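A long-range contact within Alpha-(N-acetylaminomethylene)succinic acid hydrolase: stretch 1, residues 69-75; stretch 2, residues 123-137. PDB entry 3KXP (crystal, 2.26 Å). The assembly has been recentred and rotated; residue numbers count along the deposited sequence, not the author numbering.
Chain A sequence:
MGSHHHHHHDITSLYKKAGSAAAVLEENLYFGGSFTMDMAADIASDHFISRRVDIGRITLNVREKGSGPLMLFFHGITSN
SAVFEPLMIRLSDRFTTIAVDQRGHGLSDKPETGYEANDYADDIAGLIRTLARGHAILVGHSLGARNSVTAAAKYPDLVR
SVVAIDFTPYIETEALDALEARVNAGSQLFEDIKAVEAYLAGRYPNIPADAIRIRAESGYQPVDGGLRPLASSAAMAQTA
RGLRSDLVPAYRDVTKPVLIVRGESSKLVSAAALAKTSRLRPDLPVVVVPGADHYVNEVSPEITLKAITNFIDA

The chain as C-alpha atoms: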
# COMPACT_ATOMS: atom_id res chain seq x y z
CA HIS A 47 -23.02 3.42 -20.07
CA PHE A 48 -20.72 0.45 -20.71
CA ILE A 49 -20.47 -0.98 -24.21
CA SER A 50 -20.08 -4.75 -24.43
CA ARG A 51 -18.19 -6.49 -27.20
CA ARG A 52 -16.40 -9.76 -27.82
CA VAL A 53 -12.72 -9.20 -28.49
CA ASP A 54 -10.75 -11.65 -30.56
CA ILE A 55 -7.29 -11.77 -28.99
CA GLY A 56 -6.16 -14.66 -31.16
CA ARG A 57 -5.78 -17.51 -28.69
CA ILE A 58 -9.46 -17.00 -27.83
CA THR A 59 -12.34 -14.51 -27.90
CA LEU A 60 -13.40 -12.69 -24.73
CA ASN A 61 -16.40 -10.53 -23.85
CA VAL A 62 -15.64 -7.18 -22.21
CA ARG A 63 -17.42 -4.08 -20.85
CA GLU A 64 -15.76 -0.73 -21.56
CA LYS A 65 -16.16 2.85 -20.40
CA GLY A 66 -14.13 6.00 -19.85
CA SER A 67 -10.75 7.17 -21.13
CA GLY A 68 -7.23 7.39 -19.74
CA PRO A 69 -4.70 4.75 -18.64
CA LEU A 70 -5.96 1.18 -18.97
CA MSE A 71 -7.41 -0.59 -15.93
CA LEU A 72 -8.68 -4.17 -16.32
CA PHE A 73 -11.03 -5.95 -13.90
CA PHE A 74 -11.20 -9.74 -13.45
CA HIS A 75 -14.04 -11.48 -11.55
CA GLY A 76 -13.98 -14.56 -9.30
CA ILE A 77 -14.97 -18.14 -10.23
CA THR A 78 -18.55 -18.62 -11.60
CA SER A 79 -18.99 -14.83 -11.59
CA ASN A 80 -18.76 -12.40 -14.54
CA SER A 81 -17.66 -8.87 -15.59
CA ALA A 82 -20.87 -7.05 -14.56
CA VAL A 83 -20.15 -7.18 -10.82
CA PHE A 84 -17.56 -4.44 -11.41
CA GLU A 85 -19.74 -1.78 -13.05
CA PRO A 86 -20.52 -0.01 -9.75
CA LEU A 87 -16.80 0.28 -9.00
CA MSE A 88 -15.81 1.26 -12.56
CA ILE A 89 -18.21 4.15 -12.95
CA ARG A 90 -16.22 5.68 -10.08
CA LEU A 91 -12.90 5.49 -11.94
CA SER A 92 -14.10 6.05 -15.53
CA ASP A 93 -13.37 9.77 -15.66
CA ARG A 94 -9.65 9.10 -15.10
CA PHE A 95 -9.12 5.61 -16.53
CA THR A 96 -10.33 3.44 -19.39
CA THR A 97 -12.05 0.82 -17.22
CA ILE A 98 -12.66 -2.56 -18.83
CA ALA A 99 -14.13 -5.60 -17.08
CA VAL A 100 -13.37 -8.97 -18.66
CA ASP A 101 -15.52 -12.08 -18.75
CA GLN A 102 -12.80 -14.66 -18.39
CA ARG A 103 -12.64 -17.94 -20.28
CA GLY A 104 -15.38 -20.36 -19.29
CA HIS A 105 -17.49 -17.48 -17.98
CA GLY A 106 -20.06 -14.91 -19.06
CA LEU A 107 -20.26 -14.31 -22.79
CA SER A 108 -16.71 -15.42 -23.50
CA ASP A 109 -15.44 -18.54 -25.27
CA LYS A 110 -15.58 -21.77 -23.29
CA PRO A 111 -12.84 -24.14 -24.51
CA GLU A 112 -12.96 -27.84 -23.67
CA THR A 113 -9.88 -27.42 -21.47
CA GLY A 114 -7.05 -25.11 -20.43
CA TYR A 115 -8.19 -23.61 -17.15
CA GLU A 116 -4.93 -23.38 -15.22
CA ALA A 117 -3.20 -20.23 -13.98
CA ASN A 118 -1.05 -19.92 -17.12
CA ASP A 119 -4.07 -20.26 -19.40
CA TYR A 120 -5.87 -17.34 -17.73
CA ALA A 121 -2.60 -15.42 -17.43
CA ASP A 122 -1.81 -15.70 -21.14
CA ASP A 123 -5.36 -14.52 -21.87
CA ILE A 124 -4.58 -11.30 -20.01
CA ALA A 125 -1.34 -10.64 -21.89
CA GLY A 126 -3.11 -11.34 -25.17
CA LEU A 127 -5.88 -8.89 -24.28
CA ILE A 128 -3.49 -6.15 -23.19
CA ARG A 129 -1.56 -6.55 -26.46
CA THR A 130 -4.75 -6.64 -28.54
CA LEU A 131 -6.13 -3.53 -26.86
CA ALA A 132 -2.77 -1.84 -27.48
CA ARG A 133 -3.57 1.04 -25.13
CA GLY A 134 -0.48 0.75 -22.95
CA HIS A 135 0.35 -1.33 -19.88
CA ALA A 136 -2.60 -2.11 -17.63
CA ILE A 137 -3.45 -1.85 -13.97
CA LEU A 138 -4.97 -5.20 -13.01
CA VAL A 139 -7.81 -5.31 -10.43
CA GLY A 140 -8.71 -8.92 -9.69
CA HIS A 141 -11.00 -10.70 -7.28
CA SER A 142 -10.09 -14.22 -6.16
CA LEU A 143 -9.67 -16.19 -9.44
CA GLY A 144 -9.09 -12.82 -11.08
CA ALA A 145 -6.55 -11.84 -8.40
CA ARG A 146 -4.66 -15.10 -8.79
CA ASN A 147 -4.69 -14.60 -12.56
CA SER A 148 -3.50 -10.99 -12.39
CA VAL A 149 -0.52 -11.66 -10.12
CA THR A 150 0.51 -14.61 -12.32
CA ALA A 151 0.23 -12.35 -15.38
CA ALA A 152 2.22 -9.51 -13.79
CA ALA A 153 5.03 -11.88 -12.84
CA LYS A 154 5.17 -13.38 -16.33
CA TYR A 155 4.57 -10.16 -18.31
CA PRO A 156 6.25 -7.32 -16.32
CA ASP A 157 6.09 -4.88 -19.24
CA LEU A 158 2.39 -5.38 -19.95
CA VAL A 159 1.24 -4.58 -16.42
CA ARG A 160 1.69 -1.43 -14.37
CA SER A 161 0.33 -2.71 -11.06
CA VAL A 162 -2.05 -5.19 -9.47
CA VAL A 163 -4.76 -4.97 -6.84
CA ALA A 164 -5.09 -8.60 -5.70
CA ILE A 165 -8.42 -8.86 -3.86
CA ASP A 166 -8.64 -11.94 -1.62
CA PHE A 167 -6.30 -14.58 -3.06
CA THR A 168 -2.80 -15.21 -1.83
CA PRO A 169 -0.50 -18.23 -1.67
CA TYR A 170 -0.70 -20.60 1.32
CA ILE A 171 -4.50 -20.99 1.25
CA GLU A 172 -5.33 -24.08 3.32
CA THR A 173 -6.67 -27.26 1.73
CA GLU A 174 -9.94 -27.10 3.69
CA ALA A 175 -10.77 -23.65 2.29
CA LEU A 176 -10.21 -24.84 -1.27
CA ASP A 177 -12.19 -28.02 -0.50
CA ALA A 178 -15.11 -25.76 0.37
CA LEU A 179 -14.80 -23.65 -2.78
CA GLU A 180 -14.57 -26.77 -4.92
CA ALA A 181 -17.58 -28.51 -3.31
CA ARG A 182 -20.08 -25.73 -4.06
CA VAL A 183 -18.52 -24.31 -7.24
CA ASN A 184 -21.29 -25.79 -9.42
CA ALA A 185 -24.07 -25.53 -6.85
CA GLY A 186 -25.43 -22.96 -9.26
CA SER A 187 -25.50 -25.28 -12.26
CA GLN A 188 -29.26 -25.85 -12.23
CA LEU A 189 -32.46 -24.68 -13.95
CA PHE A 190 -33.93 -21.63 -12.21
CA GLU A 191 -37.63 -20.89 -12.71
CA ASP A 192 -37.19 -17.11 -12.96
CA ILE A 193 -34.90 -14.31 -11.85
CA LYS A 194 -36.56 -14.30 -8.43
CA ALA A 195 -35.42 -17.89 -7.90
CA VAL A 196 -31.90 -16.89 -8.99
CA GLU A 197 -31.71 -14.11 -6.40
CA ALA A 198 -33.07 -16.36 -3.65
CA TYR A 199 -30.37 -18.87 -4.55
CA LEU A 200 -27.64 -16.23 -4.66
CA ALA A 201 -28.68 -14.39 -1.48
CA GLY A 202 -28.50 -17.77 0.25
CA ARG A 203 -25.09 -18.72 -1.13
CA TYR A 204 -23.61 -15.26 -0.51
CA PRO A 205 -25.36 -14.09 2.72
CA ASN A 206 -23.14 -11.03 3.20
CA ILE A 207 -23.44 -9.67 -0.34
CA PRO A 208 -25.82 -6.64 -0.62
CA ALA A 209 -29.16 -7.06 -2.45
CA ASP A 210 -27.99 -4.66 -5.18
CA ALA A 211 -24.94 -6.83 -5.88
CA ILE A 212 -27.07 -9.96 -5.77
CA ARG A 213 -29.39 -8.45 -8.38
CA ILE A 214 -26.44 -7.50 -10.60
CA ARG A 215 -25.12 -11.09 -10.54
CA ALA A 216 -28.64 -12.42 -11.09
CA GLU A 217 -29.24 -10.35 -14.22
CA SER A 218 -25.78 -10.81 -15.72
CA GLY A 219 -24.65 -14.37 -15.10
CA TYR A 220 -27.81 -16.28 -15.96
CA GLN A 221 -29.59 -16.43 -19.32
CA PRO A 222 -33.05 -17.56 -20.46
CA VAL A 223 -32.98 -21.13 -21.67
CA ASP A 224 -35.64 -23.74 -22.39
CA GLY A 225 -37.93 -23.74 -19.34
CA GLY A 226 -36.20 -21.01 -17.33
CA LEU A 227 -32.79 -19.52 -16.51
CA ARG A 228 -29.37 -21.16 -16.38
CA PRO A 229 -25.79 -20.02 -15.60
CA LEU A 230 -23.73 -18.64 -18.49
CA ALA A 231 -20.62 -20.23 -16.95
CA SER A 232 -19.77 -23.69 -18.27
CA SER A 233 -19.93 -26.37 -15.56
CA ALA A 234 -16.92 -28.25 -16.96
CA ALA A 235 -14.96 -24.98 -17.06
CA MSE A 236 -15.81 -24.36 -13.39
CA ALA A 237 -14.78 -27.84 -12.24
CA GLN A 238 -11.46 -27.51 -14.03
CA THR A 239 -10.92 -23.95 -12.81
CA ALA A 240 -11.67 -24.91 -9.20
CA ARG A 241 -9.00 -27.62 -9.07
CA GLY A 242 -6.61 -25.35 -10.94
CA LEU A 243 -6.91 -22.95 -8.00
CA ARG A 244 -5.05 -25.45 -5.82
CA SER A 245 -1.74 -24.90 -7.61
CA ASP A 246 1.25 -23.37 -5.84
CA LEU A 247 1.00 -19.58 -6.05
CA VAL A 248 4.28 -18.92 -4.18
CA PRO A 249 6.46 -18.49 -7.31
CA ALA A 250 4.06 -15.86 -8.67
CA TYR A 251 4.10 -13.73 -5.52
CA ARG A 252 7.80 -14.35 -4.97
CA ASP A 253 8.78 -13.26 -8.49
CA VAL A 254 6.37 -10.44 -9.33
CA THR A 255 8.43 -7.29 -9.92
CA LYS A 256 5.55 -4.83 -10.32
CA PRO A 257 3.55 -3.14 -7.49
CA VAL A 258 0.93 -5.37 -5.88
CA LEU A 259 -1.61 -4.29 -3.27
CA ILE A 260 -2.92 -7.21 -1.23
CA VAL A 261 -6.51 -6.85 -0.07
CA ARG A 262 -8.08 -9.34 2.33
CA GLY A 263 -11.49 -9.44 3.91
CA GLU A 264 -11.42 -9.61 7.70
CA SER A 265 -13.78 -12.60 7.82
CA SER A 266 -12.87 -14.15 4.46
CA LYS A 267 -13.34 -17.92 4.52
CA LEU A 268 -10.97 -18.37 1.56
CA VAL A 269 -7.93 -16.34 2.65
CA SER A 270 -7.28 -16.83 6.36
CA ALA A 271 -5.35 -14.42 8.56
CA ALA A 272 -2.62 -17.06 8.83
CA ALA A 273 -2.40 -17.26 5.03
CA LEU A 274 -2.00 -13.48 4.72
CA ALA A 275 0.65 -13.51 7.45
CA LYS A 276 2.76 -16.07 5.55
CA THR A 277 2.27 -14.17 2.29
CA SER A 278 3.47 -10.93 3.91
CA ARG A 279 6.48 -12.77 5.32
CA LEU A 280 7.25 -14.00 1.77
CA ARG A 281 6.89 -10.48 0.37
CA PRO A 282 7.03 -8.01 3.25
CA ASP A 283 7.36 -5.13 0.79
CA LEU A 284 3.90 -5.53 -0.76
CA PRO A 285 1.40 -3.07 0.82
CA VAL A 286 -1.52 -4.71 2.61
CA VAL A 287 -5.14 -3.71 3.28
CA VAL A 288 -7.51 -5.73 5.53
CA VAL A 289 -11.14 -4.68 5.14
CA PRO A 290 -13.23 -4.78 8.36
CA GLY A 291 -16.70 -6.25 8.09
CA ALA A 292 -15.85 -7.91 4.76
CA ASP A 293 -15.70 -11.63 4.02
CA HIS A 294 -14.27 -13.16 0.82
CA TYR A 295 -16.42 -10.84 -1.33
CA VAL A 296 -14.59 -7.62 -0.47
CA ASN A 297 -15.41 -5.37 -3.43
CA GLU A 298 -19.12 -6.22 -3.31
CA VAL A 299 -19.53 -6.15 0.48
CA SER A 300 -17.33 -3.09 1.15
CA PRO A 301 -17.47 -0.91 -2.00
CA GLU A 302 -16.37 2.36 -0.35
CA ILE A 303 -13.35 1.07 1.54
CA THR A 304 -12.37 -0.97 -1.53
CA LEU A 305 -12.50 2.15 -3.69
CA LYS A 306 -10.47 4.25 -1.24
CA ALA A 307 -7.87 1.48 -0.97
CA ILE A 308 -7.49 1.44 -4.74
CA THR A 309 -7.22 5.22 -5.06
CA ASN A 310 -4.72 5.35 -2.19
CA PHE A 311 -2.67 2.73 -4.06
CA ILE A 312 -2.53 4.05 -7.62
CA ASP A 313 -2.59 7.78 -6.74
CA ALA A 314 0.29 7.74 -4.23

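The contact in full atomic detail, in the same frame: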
# COMPACT_ATOMS: atom_id res chain seq x y z
N PRO A 69 -5.48 5.98 -18.76
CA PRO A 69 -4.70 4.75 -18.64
C PRO A 69 -5.63 3.53 -18.52
O PRO A 69 -6.74 3.63 -18.00
CB PRO A 69 -3.87 4.98 -17.38
CG PRO A 69 -3.66 6.46 -17.41
CD PRO A 69 -5.03 6.98 -17.77
N LEU A 70 -5.16 2.39 -19.01
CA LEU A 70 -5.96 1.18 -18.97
C LEU A 70 -6.00 0.49 -17.60
O LEU A 70 -4.98 0.31 -16.94
CB LEU A 70 -5.45 0.20 -20.02
CG LEU A 70 -6.24 -1.10 -20.15
CD1 LEU A 70 -7.67 -0.79 -20.61
CD2 LEU A 70 -5.54 -2.03 -21.14
N MSE A 71 -7.21 0.11 -17.19
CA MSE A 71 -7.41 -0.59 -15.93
C MSE A 71 -8.38 -1.75 -16.18
O MSE A 71 -9.56 -1.53 -16.45
CB MSE A 71 -7.98 0.35 -14.89
CG MSE A 71 -7.98 -0.22 -13.50
SE MSE A 71 -8.53 1.08 -12.18
CE MSE A 71 -6.87 2.08 -12.04
N LEU A 72 -7.88 -2.97 -16.08
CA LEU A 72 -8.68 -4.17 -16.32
C LEU A 72 -9.18 -4.84 -15.04
O LEU A 72 -8.44 -4.95 -14.07
CB LEU A 72 -7.87 -5.17 -17.15
CG LEU A 72 -7.33 -4.60 -18.46
CD1 LEU A 72 -6.43 -5.61 -19.15
CD2 LEU A 72 -8.49 -4.22 -19.37
N PHE A 73 -10.44 -5.30 -15.06
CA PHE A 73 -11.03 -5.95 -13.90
C PHE A 73 -11.39 -7.41 -14.17
O PHE A 73 -12.08 -7.71 -15.14
CB PHE A 73 -12.28 -5.20 -13.45
CG PHE A 73 -12.04 -3.78 -13.03
CD1 PHE A 73 -11.73 -2.79 -13.97
CD2 PHE A 73 -12.20 -3.40 -11.71
CE1 PHE A 73 -11.59 -1.46 -13.59
CE2 PHE A 73 -12.06 -2.06 -11.32
CZ PHE A 73 -11.76 -1.09 -12.26
N PHE A 74 -10.94 -8.31 -13.30
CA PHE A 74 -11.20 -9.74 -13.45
C PHE A 74 -11.95 -10.36 -12.26
O PHE A 74 -11.44 -10.39 -11.14
CB PHE A 74 -9.89 -10.48 -13.69
CG PHE A 74 -9.07 -9.91 -14.81
CD1 PHE A 74 -8.30 -8.77 -14.61
CD2 PHE A 74 -9.09 -10.50 -16.07
CE1 PHE A 74 -7.56 -8.22 -15.66
CE2 PHE A 74 -8.35 -9.95 -17.12
CZ PHE A 74 -7.58 -8.81 -16.91
N HIS A 75 -13.14 -10.87 -12.54
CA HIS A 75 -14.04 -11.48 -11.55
C HIS A 75 -13.57 -12.81 -10.93
O HIS A 75 -12.57 -13.40 -11.36
CB HIS A 75 -15.40 -11.71 -12.22
CG HIS A 75 -15.34 -12.69 -13.34
ND1 HIS A 75 -15.25 -14.05 -13.14
CD2 HIS A 75 -15.25 -12.50 -14.68
CE1 HIS A 75 -15.09 -14.66 -14.30
NE2 HIS A 75 -15.09 -13.75 -15.25
N ASP A 123 -4.20 -15.23 -21.33
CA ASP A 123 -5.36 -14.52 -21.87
C ASP A 123 -5.24 -13.04 -21.60
O ASP A 123 -5.59 -12.21 -22.44
CB ASP A 123 -6.66 -15.02 -21.23
CG ASP A 123 -7.16 -16.31 -21.83
OD1 ASP A 123 -8.08 -16.91 -21.24
OD2 ASP A 123 -6.63 -16.73 -22.88
N ILE A 124 -4.74 -12.70 -20.41
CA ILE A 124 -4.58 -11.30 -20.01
C ILE A 124 -3.53 -10.58 -20.86
O ILE A 124 -3.76 -9.47 -21.31
CB ILE A 124 -4.20 -11.21 -18.50
CG1 ILE A 124 -5.33 -11.82 -17.67
CG2 ILE A 124 -3.94 -9.75 -18.09
CD1 ILE A 124 -5.11 -11.79 -16.17
N ALA A 125 -2.39 -11.23 -21.07
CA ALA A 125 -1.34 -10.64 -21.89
C ALA A 125 -1.90 -10.41 -23.30
O ALA A 125 -1.77 -9.33 -23.87
CB ALA A 125 -0.15 -11.58 -21.96
N GLY A 126 -2.54 -11.45 -23.84
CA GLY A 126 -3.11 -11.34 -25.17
C GLY A 126 -4.05 -10.16 -25.29
O GLY A 126 -3.99 -9.40 -26.26
N LEU A 127 -4.91 -9.98 -24.29
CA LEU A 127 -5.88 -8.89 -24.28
C LEU A 127 -5.22 -7.52 -24.15
O LEU A 127 -5.64 -6.55 -24.79
CB LEU A 127 -6.88 -9.14 -23.15
CG LEU A 127 -8.14 -8.27 -23.00
CD1 LEU A 127 -7.75 -6.96 -22.39
CD2 LEU A 127 -8.83 -8.08 -24.34
N ILE A 128 -4.18 -7.42 -23.33
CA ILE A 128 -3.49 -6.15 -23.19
C ILE A 128 -2.84 -5.80 -24.52
O ILE A 128 -2.93 -4.65 -24.98
CB ILE A 128 -2.44 -6.21 -22.06
CG1 ILE A 128 -3.15 -6.45 -20.72
CG2 ILE A 128 -1.66 -4.90 -21.99
CD1 ILE A 128 -2.22 -6.75 -19.58
N ARG A 129 -2.20 -6.77 -25.16
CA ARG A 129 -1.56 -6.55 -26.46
C ARG A 129 -2.59 -6.16 -27.52
O ARG A 129 -2.39 -5.21 -28.28
CB ARG A 129 -0.84 -7.81 -26.93
CG ARG A 129 0.49 -8.04 -26.27
CD ARG A 129 0.88 -9.50 -26.37
NE ARG A 129 2.15 -9.78 -25.72
CZ ARG A 129 2.56 -11.00 -25.40
NH1 ARG A 129 1.79 -12.05 -25.66
NH2 ARG A 129 3.75 -11.18 -24.83
N THR A 130 -3.70 -6.90 -27.57
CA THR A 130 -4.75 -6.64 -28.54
C THR A 130 -5.40 -5.27 -28.36
O THR A 130 -5.77 -4.62 -29.34
CB THR A 130 -5.84 -7.72 -28.48
OG1 THR A 130 -5.25 -8.99 -28.78
CG2 THR A 130 -6.95 -7.44 -29.48
N LEU A 131 -5.53 -4.83 -27.12
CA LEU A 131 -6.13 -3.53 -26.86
C LEU A 131 -5.14 -2.43 -27.21
O LEU A 131 -5.53 -1.30 -27.49
CB LEU A 131 -6.54 -3.40 -25.40
CG LEU A 131 -7.67 -4.31 -24.91
CD1 LEU A 131 -7.94 -4.01 -23.43
CD2 LEU A 131 -8.93 -4.07 -25.74
N ALA A 132 -3.86 -2.77 -27.18
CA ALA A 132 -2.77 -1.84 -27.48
C ALA A 132 -3.04 -0.42 -27.00
O ALA A 132 -3.02 0.52 -27.79
CB ALA A 132 -2.49 -1.85 -28.98
N ARG A 133 -3.31 -0.27 -25.71
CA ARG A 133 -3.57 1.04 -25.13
C ARG A 133 -2.60 1.30 -23.98
O ARG A 133 -2.86 2.11 -23.11
CB ARG A 133 -5.00 1.14 -24.60
CG ARG A 133 -6.06 0.77 -25.63
CD ARG A 133 -7.46 1.10 -25.14
NE ARG A 133 -8.47 0.43 -25.95
CZ ARG A 133 -9.78 0.59 -25.81
NH1 ARG A 133 -10.25 1.43 -24.89
NH2 ARG A 133 -10.62 -0.08 -26.59
N GLY A 134 -1.47 0.59 -24.00
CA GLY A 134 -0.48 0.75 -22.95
C GLY A 134 -0.62 -0.30 -21.86
O GLY A 134 -1.60 -1.03 -21.83
N HIS A 135 0.36 -0.36 -20.97
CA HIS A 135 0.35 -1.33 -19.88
C HIS A 135 -0.90 -1.13 -19.02
O HIS A 135 -1.43 -0.02 -18.91
CB HIS A 135 1.62 -1.21 -19.03
CG HIS A 135 1.82 0.15 -18.42
ND1 HIS A 135 2.81 0.40 -17.49
CD2 HIS A 135 1.14 1.31 -18.57
CE1 HIS A 135 2.73 1.66 -17.10
NE2 HIS A 135 1.73 2.23 -17.74
N ALA A 136 -1.38 -2.20 -18.41
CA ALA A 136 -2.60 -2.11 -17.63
C ALA A 136 -2.48 -2.35 -16.14
O ALA A 136 -1.61 -3.09 -15.68
CB ALA A 136 -3.65 -3.06 -18.20
N ILE A 137 -3.36 -1.69 -15.40
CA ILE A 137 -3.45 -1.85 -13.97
C ILE A 137 -4.48 -2.97 -13.84
O ILE A 137 -5.59 -2.86 -14.36
CB ILE A 137 -3.99 -0.57 -13.29
CG1 ILE A 137 -2.98 0.57 -13.47
CG2 ILE A 137 -4.29 -0.84 -11.81
CD1 ILE A 137 -3.48 1.92 -13.01
O HOH W 1 -2.47 2.33 -20.21
O HOH W 2 -2.33 1.47 -17.01

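The contact is a short parallel β-pairing, extended by an apolar layer in which one side of strand 70-74 packs against the helix that precedes its partner strand. Two backbone hydrogen bonds flank Met71: Ile137 N donates to Leu70 O (3.0 Å, nearly straight at 171°), and Leu72 N donates to Ile137 O (2.9 Å). Just before this pairing, water bridges the backbones: one molecule accepts from Leu70 N and lies 2.9 Å, by its O atom, from both Arg133 O and His135 O.

Side chains alternate across the sheet. On one face, selenomethionine Met71 lays its CE 3.5 Å from CD1 of Ile137. On the other, Leu70, Leu72 and Phe74 meet the helix, which runs at 147° to the strand. Leu70 CD2 contacts Ala136 CB (3.6 Å) and Leu131 CD1 (3.9 Å). Leu72, in the m,t rotamer, brings CD1 to 3.8 Å from Leu127 CD1 and 3.7 Å from Ile128 CG1; the same CD1 lies 3.9 Å from Ala136 CB, whose small methyl fits between strand and helix. Further along, Ile124 CD1 sits over a face of the Phe74 ring, 4.0 Å from its centroid, in a CH-π contact. These branched and aromatic residues are all buried, with no polar side-chain atoms to satisfy. At Gly134, the backbone angles would jam a CB against the preceding carbonyl oxygen.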